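Local coordinates for periplasmic solute binding protein (Candidatus liberibacter, PDB 4CL2), which probably captures manganese or zinc ions in the periplasm for uptake, as a solute-binding protein of the ZnuA-like family, at residues Lys4-Asp16 with Lys23-Gly35. Sequence-based numbering, arbitrary orientation. Where two conformers were deposited one is given.
Sequences KKVVLSSFSIIGD and KDLVTVTTLVEAG. With SO4 (sulfate ion), chain B.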
ATOM      1  N   LYS A   4       2.593  26.794  12.407  1.00 38.59           N
ATOM      2  CA  LYS A   4       2.023  25.452  12.086  1.00 35.88           C
ATOM      3  C   LYS A   4       3.044  24.521  11.442  1.00 26.78           C
ATOM      4  O   LYS A   4       3.672  24.834  10.440  1.00 27.59           O
ATOM      5  CB  LYS A   4       0.854  25.604  11.168  1.00 36.96           C
ATOM      6  CG  LYS A   4       0.070  24.347  11.015  1.00 30.74           C
ATOM      7  CD  LYS A   4      -1.360  24.722  10.697  1.00 34.67           C
ATOM      8  CE  LYS A   4      -2.209  23.531  10.425  1.00 33.50           C
ATOM      9  NZ  LYS A   4      -3.610  23.881  10.017  1.00 35.36           N
ATOM     10  N   LYS A   5       3.170  23.356  12.004  1.00 23.59           N
ATOM     11  CA  LYS A   5       4.157  22.391  11.541  1.00 22.25           C
ATOM     12  C   LYS A   5       3.692  21.759  10.231  1.00 18.73           C
ATOM     13  O   LYS A   5       2.511  21.722   9.913  1.00 18.65           O
ATOM     14  CB  LYS A   5       4.311  21.319  12.609  1.00 23.09           C
ATOM     15  CG  LYS A   5       5.011  21.950  13.814  1.00 30.51           C
ATOM     16  CD  LYS A   5       5.154  21.016  14.953  1.00 34.06           C
ATOM     17  CE  LYS A   5       5.544  21.765  16.229  1.00 38.16           C
ATOM     18  NZ  LYS A   5       6.828  22.496  16.010  1.00 45.62           N
ATOM     19  N   VAL A   6       4.691  21.303   9.454  1.00 18.60           N
ATOM     20  CA  VAL A   6       4.471  20.759   8.116  1.00 16.93           C
ATOM     21  C   VAL A   6       5.044  19.334   8.127  1.00 16.88           C
ATOM     22  O   VAL A   6       6.161  19.103   8.574  1.00 15.50           O
ATOM     23  CB  VAL A   6       5.196  21.621   7.033  1.00 17.13           C
ATOM     24  CG1 VAL A   6       5.023  21.011   5.630  1.00 17.44           C
ATOM     25  CG2 VAL A   6       4.647  23.011   6.991  1.00 19.34           C
ATOM     26  N   VAL A   7       4.238  18.385   7.738  1.00 16.28           N
ATOM     27  CA  VAL A   7       4.614  16.945   7.739  1.00 15.10           C
ATOM     28  C   VAL A   7       4.447  16.465   6.280  1.00 15.07           C
ATOM     29  O   VAL A   7       3.334  16.471   5.714  1.00 15.74           O
ATOM     30  CB  VAL A   7       3.709  16.133   8.666  1.00 14.49           C
ATOM     31  CG1 VAL A   7       4.078  14.673   8.581  1.00 14.96           C
ATOM     32  CG2 VAL A   7       3.826  16.651  10.085  1.00 16.18           C
ATOM     33  N   LEU A   8       5.578  16.096   5.691  1.00 13.84           N
ATOM     34  CA  LEU A   8       5.683  15.619   4.300  1.00 14.06           C
ATOM     35  C   LEU A   8       5.637  14.084   4.283  1.00 13.93           C
ATOM     36  O   LEU A   8       6.472  13.403   4.855  1.00 13.98           O
ATOM     37  CB  LEU A   8       6.938  16.162   3.625  1.00 14.40           C
ATOM     38  CG  LEU A   8       7.151  15.594   2.223  1.00 15.18           C
ATOM     39  CD1 LEU A   8       6.077  16.061   1.238  1.00 15.35           C
ATOM     40  CD2 LEU A   8       8.572  16.041   1.766  1.00 15.92           C
ATOM     41  N   SER A   9       4.634  13.537   3.606  0.50 12.48           N
ATOM     42  CA  SER A   9       4.517  12.078   3.361  0.50 12.18           C
ATOM     43  C   SER A   9       5.094  11.752   1.961  0.50 13.38           C
ATOM     44  O   SER A   9       5.012  12.548   1.025  0.50 13.61           O
ATOM     45  CB  SER A   9       3.054  11.634   3.455  0.50 12.33           C
ATOM     46  OG  SER A   9       2.483  11.848   4.741  0.50 10.30           O
ATOM     47  N   SER A  10       5.726  10.594   1.842  1.00 13.39           N
ATOM     48  CA  SER A  10       6.383  10.222   0.597  1.00 11.78           C
ATOM     49  C   SER A  10       5.358  10.008  -0.542  1.00 13.40           C
ATOM     50  O   SER A  10       5.694  10.292  -1.685  1.00 14.73           O
ATOM     51  CB  SER A  10       7.294   9.031   0.781  1.00 13.35           C
ATOM     52  OG  SER A  10       6.542   7.865   1.136  1.00 13.95           O
ATOM     53  N   PHE A  11       4.225   9.421  -0.251  1.00 14.27           N
ATOM     54  CA  PHE A  11       3.226   9.185  -1.291  1.00 14.35           C
ATOM     55  C   PHE A  11       1.823   9.166  -0.746  1.00 14.17           C
ATOM     56  O   PHE A  11       1.564   9.338   0.462  1.00 14.39           O
ATOM     57  CB  PHE A  11       3.575   7.904  -2.116  1.00 14.88           C
ATOM     58  CG  PHE A  11       3.131   6.582  -1.475  1.00 16.47           C
ATOM     59  CD1 PHE A  11       3.647   6.122  -0.274  1.00 15.75           C
ATOM     60  CD2 PHE A  11       2.206   5.793  -2.142  1.00 15.83           C
ATOM     61  CE1 PHE A  11       3.265   4.887   0.254  1.00 17.48           C
ATOM     62  CE2 PHE A  11       1.804   4.560  -1.612  1.00 15.98           C
ATOM     63  CZ  PHE A  11       2.345   4.108  -0.420  1.00 15.13           C
ATOM     64  N   SER A  12       0.862   9.108  -1.677  1.00 13.49           N
ATOM     65  CA  SER A  12      -0.527   9.465  -1.362  1.00 15.10           C
ATOM     66  C   SER A  12      -1.118   8.672  -0.232  1.00 13.55           C
ATOM     67  O   SER A  12      -1.872   9.205   0.582  1.00 15.21           O
ATOM     68  CB  SER A  12      -1.421   9.308  -2.623  1.00 15.91           C
ATOM     69  OG  SER A  12      -1.320   8.004  -3.227  1.00 14.91           O
ATOM     70  N   ILE A  13      -0.813   7.392  -0.151  1.00 14.73           N
ATOM     71  CA  ILE A  13      -1.416   6.568   0.878  1.00 13.39           C
ATOM     72  C   ILE A  13      -0.991   7.048   2.258  1.00 14.11           C
ATOM     73  O   ILE A  13      -1.831   7.191   3.160  1.00 14.09           O
ATOM     74  CB  ILE A  13      -1.104   5.109   0.688  1.00 15.52           C
ATOM     75  CG1 ILE A  13      -1.813   4.647  -0.624  1.00 16.99           C
ATOM     76  CG2 ILE A  13      -1.457   4.291   1.943  1.00 16.53           C
ATOM     77  CD1 ILE A  13      -1.626   3.146  -0.866  1.00 18.97           C
ATOM     78  N   ILE A  14       0.288   7.307   2.438  1.00 14.86           N
ATOM     79  CA  ILE A  14       0.753   7.819   3.737  1.00 12.63           C
ATOM     80  C   ILE A  14       0.237   9.207   4.060  1.00 11.69           C
ATOM     81  O   ILE A  14      -0.183   9.495   5.186  1.00 12.97           O
ATOM     82  CB  ILE A  14       2.299   7.725   3.825  1.00 14.29           C
ATOM     83  CG1 ILE A  14       2.737   6.250   3.744  1.00 16.17           C
ATOM     84  CG2 ILE A  14       2.848   8.399   5.071  1.00 15.89           C
ATOM     85  CD1 ILE A  14       4.255   6.064   3.721  1.00 16.23           C
ATOM     86  N   GLY A  15       0.145  10.071   3.046  1.00 12.65           N
ATOM     87  CA  GLY A  15      -0.452  11.364   3.238  1.00 14.45           C
ATOM     88  C   GLY A  15      -1.860  11.312   3.751  1.00 13.68           C
ATOM     89  O   GLY A  15      -2.247  12.083   4.669  1.00 13.79           O
ATOM     90  N   ASP A  16      -2.667  10.409   3.195  1.00 13.88           N
ATOM     91  CA  ASP A  16      -4.059  10.303   3.603  1.00 15.80           C
ATOM     92  C   ASP A  16      -4.199   9.740   5.029  1.00 13.82           C
ATOM     93  O   ASP A  16      -5.030  10.213   5.848  1.00 14.38           O
ATOM     94  CB  ASP A  16      -4.846   9.435   2.610  1.00 14.26           C
ATOM     95  CG  ASP A  16      -6.287   9.326   2.998  1.00 15.76           C
ATOM     96  OD1 ASP A  16      -7.050  10.300   2.838  1.00 15.30           O
ATOM     97  OD2 ASP A  16      -6.663   8.264   3.527  1.00 14.72           O
ATOM     98  N   LYS A  23      -5.732  15.679  11.411  1.00 17.90           N
ATOM     99  CA  LYS A  23      -6.903  16.528  11.201  1.00 19.73           C
ATOM    100  C   LYS A  23      -6.606  18.003  11.224  1.00 26.55           C
ATOM    101  O   LYS A  23      -7.229  18.767  11.966  1.00 31.65           O
ATOM    102  CB  LYS A  23      -7.961  16.249  12.207  1.00 25.48           C
ATOM    103  CG  LYS A  23      -8.466  14.862  12.113  1.00 28.85           C
ATOM    104  CD  LYS A  23      -9.546  14.699  13.139  1.00 39.51           C
ATOM    105  CE  LYS A  23     -10.539  13.660  12.686  1.00 52.67           C
ATOM    106  NZ  LYS A  23     -11.856  14.023  13.278  1.00 60.14           N
ATOM    107  N   ASP A  24      -5.665  18.407  10.430  1.00 26.73           N
ATOM    108  CA  ASP A  24      -5.419  19.909  10.391  1.00 30.12           C
ATOM    109  C   ASP A  24      -4.688  20.550  11.582  1.00 23.64           C
ATOM    110  O   ASP A  24      -4.431  21.783  11.535  1.00 22.73           O
ATOM    111  CB  ASP A  24      -6.677  20.741  10.082  1.00 31.74           C
ATOM    112  CG  ASP A  24      -7.346  20.350   8.763  1.00 40.91           C
ATOM    113  OD1 ASP A  24      -6.662  20.029   7.761  1.00 35.64           O
ATOM    114  OD2 ASP A  24      -8.582  20.393   8.722  1.00 52.06           O
ATOM    115  N   LEU A  25      -4.229  19.750  12.562  1.00 21.96           N
ATOM    116  CA  LEU A  25      -3.294  20.254  13.540  1.00 18.96           C
ATOM    117  C   LEU A  25      -1.943  20.595  12.970  1.00 18.06           C
ATOM    118  O   LEU A  25      -1.245  21.410  13.501  1.00 21.16           O
ATOM    119  CB  LEU A  25      -3.119  19.273  14.691  1.00 17.99           C
ATOM    120  CG  LEU A  25      -4.433  19.062  15.458  1.00 21.25           C
ATOM    121  CD1 LEU A  25      -4.245  17.804  16.297  1.00 22.33           C
ATOM    122  CD2 LEU A  25      -4.811  20.260  16.312  1.00 24.31           C
ATOM    123  N   VAL A  26      -1.585  19.894  11.901  1.00 17.19           N
ATOM    124  CA  VAL A  26      -0.394  20.145  11.088  1.00 20.05           C
ATOM    125  C   VAL A  26      -0.815  20.205   9.623  1.00 20.08           C
ATOM    126  O   VAL A  26      -1.895  19.723   9.250  1.00 22.25           O
ATOM    127  CB  VAL A  26       0.700  19.080  11.270  1.00 20.85           C
ATOM    128  CG1 VAL A  26       1.063  18.932  12.723  1.00 25.25           C
ATOM    129  CG2 VAL A  26       0.329  17.754  10.614  1.00 20.91           C
ATOM    130  N   THR A  27       0.039  20.816   8.807  1.00 17.57           N
ATOM    131  CA  THR A  27      -0.129  20.790   7.372  1.00 19.99           C
ATOM    132  C   THR A  27       0.458  19.526   6.804  1.00 21.63           C
ATOM    133  O   THR A  27       1.623  19.285   7.000  1.00 18.91           O
ATOM    134  CB  THR A  27       0.539  22.025   6.748  1.00 22.31           C
ATOM    135  OG1 THR A  27      -0.083  23.183   7.322  1.00 24.26           O
ATOM    136  CG2 THR A  27       0.361  22.050   5.238  1.00 24.76           C
ATOM    137  N   VAL A  28      -0.356  18.689   6.149  1.00 17.22           N
ATOM    138  CA  VAL A  28       0.130  17.443   5.600  1.00 18.55           C
ATOM    139  C   VAL A  28       0.327  17.662   4.089  1.00 17.93           C
ATOM    140  O   VAL A  28      -0.599  18.104   3.361  1.00 20.38           O
ATOM    141  CB  VAL A  28      -0.873  16.309   5.872  1.00 23.55           C
ATOM    142  CG1 VAL A  28      -0.473  15.058   5.119  1.00 24.54           C
ATOM    143  CG2 VAL A  28      -0.935  16.022   7.367  1.00 22.79           C
ATOM    144  N   THR A  29       1.518  17.396   3.631  1.00 15.72           N
ATOM    145  CA  THR A  29       1.902  17.460   2.212  1.00 15.12           C
ATOM    146  C   THR A  29       2.287  16.056   1.765  1.00 14.45           C
ATOM    147  O   THR A  29       2.531  15.129   2.616  1.00 14.98           O
ATOM    148  CB  THR A  29       3.034  18.441   2.016  1.00 16.38           C
ATOM    149  OG1 THR A  29       4.120  18.120   2.909  1.00 14.51           O
ATOM    150  CG2 THR A  29       2.541  19.870   2.237  1.00 19.55           C
ATOM    151  N   THR A  30       2.355  15.904   0.443  1.00 16.86           N
ATOM    152  CA  THR A  30       2.694  14.635  -0.205  1.00 15.57           C
ATOM    153  C   THR A  30       3.680  14.857  -1.318  1.00 16.19           C
ATOM    154  O   THR A  30       3.521  15.802  -2.118  1.00 16.75           O
ATOM    155  CB  THR A  30       1.386  13.990  -0.779  1.00 19.06           C
ATOM    156  OG1 THR A  30       0.442  13.790   0.283  1.00 19.55           O
ATOM    157  CG2 THR A  30       1.696  12.680  -1.464  1.00 19.50           C
ATOM    158  N   LEU A  31       4.688  14.001  -1.419  1.00 15.49           N
ATOM    159  CA  LEU A  31       5.656  14.129  -2.493  1.00 15.09           C
ATOM    160  C   LEU A  31       5.143  13.474  -3.784  1.00 18.82           C
ATOM    161  O   LEU A  31       4.967  14.164  -4.763  1.00 17.92           O
ATOM    162  CB  LEU A  31       6.999  13.510  -2.103  1.00 16.31           C
ATOM    163  CG  LEU A  31       8.128  13.523  -3.112  1.00 16.66           C
ATOM    164  CD1 LEU A  31       8.549  14.958  -3.397  1.00 20.84           C
ATOM    165  CD2 LEU A  31       9.370  12.773  -2.618  1.00 19.25           C
ATOM    166  N   VAL A  32       4.941  12.158  -3.750  1.00 17.86           N
ATOM    167  CA  VAL A  32       4.540  11.400  -4.937  1.00 15.40           C
ATOM    168  C   VAL A  32       3.023  11.389  -4.862  1.00 17.49           C
ATOM    169  O   VAL A  32       2.395  10.618  -4.160  1.00 17.38           O
ATOM    170  CB  VAL A  32       5.125   9.949  -4.934  1.00 15.86           C
ATOM    171  CG1 VAL A  32       4.626   9.202  -6.181  1.00 18.48           C
ATOM    172  CG2 VAL A  32       6.634   9.991  -4.863  1.00 16.26           C
ATOM    173  N   GLU A  33       2.421  12.296  -5.616  1.00 18.81           N
ATOM    174  CA  GLU A  33       1.003  12.508  -5.540  1.00 19.71           C
ATOM    175  C   GLU A  33       0.337  11.321  -6.264  1.00 20.66           C
ATOM    176  O   GLU A  33       0.954  10.612  -7.059  1.00 22.08           O
ATOM    177  CB  GLU A  33       0.590  13.801  -6.217  1.00 21.71           C
ATOM    178  CG  GLU A  33       1.227  15.054  -5.671  1.00 24.69           C
ATOM    179  CD  GLU A  33       0.527  15.672  -4.508  1.00 28.66           C
ATOM    180  OE1 GLU A  33      -0.337  15.013  -3.915  1.00 30.80           O
ATOM    181  OE2 GLU A  33       0.876  16.857  -4.221  1.00 27.96           O
ATOM    182  N   ALA A  34      -0.927  11.175  -5.954  1.00 19.01           N
ATOM    183  CA  ALA A  34      -1.766  10.113  -6.565  1.00 21.06           C
ATOM    184  C   ALA A  34      -1.597  10.119  -8.073  1.00 24.80           C
ATOM    185  O   ALA A  34      -1.588  11.187  -8.681  1.00 25.39           O
ATOM    186  CB  ALA A  34      -3.203  10.401  -6.233  1.00 22.12           C
ATOM    187  N   GLY A  35      -1.392   8.947  -8.649  1.00 26.37           N
ATOM    188  CA  GLY A  35      -1.235   8.770 -10.105  1.00 29.65           C
ATOM    189  C   GLY A  35       0.209   8.782 -10.585  1.00 36.86           C
ATOM    190  O   GLY A  35       0.476   8.690 -11.788  1.00 36.55           O
TER
HETATM  191  S   SO4 B1276       0.093  18.611  -1.133  0.60 21.45           S
HETATM  192  O1  SO4 B1276      -0.509  17.839  -2.234  0.60 26.22           O
HETATM  193  O2  SO4 B1276       0.186  20.082  -1.299  0.60 30.83           O
HETATM  194  O3  SO4 B1276       1.436  18.182  -1.079  0.60 11.12           O
HETATM  195  O4  SO4 B1276      -0.698  18.393   0.082  0.60 28.57           O
HETATM  196  O   HOH W   1      -2.719  23.710   6.646  1.00 48.06           O
HETATM  197  O   HOH W   2       1.253  22.418  14.128  1.00 32.29           O
HETATM  198  O   HOH W   3       0.882   8.254  -4.702  1.00 16.08           O
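Strands 6-9 and 27-30 lie side by side, parallel, Val-6 bridging to Thr-27 and Ser-9 to Thr-30, as the two strands of a beta-alpha-beta unit whose crossover is helix 12-22. Val-7 is gripped at both backbone ends: its N donates to Thr-27 O (2.9 Å) and its O accepts from Thr-29 N. Ser-9 repeats the pattern, with N bonded to Thr-29 O at 2.8 Å and O to Leu-31 N. At the corner, Ser-10 O accepts a further bond from Val-32 N.

On the face with Val-6 and Leu-8, the Leu-8 side chain crosses that of Thr-29 at about a right angle, CD1 lying 3.3 Å from OG1. The hydroxyl is brought there by a chi1 of 53°, which sets OG1 between the backbone N and carbonyl carbon. On the other face, CG2 of Val-7 meets CG2 of Val-26 at 3.7 Å, and Leu-125 and Leu-128 of helix 111-128 pack on Val-7. Helix 12-22 comes close to this face at Gly-15, which has no side chain to stand between: its O is 3.5 Å from Val-28 CG1 and its CA faces Thr-30 OG1. At the start of the segment, Lys-4, extended beyond CG, lays its chain across Thr-27 and bonds through NZ to Asp-24 O (2.7 Å).

Strand 6-9 is flanked on its other edge by strand 56-59, whereas Thr-30 N, at the sheet's outer edge, donates to an oxygen of a sulfate ion, probably from the crystallisation liquor, that Lys-50 also binds. Toward the metal cleft, the Phe-11 side chain lies about 8 Å from the manganese ion. Beside Phe-11, a water donates to Val-32 O and hydrogen-bonds Ser-12 OG (2.7 Å), which also bonds Leu-249 N.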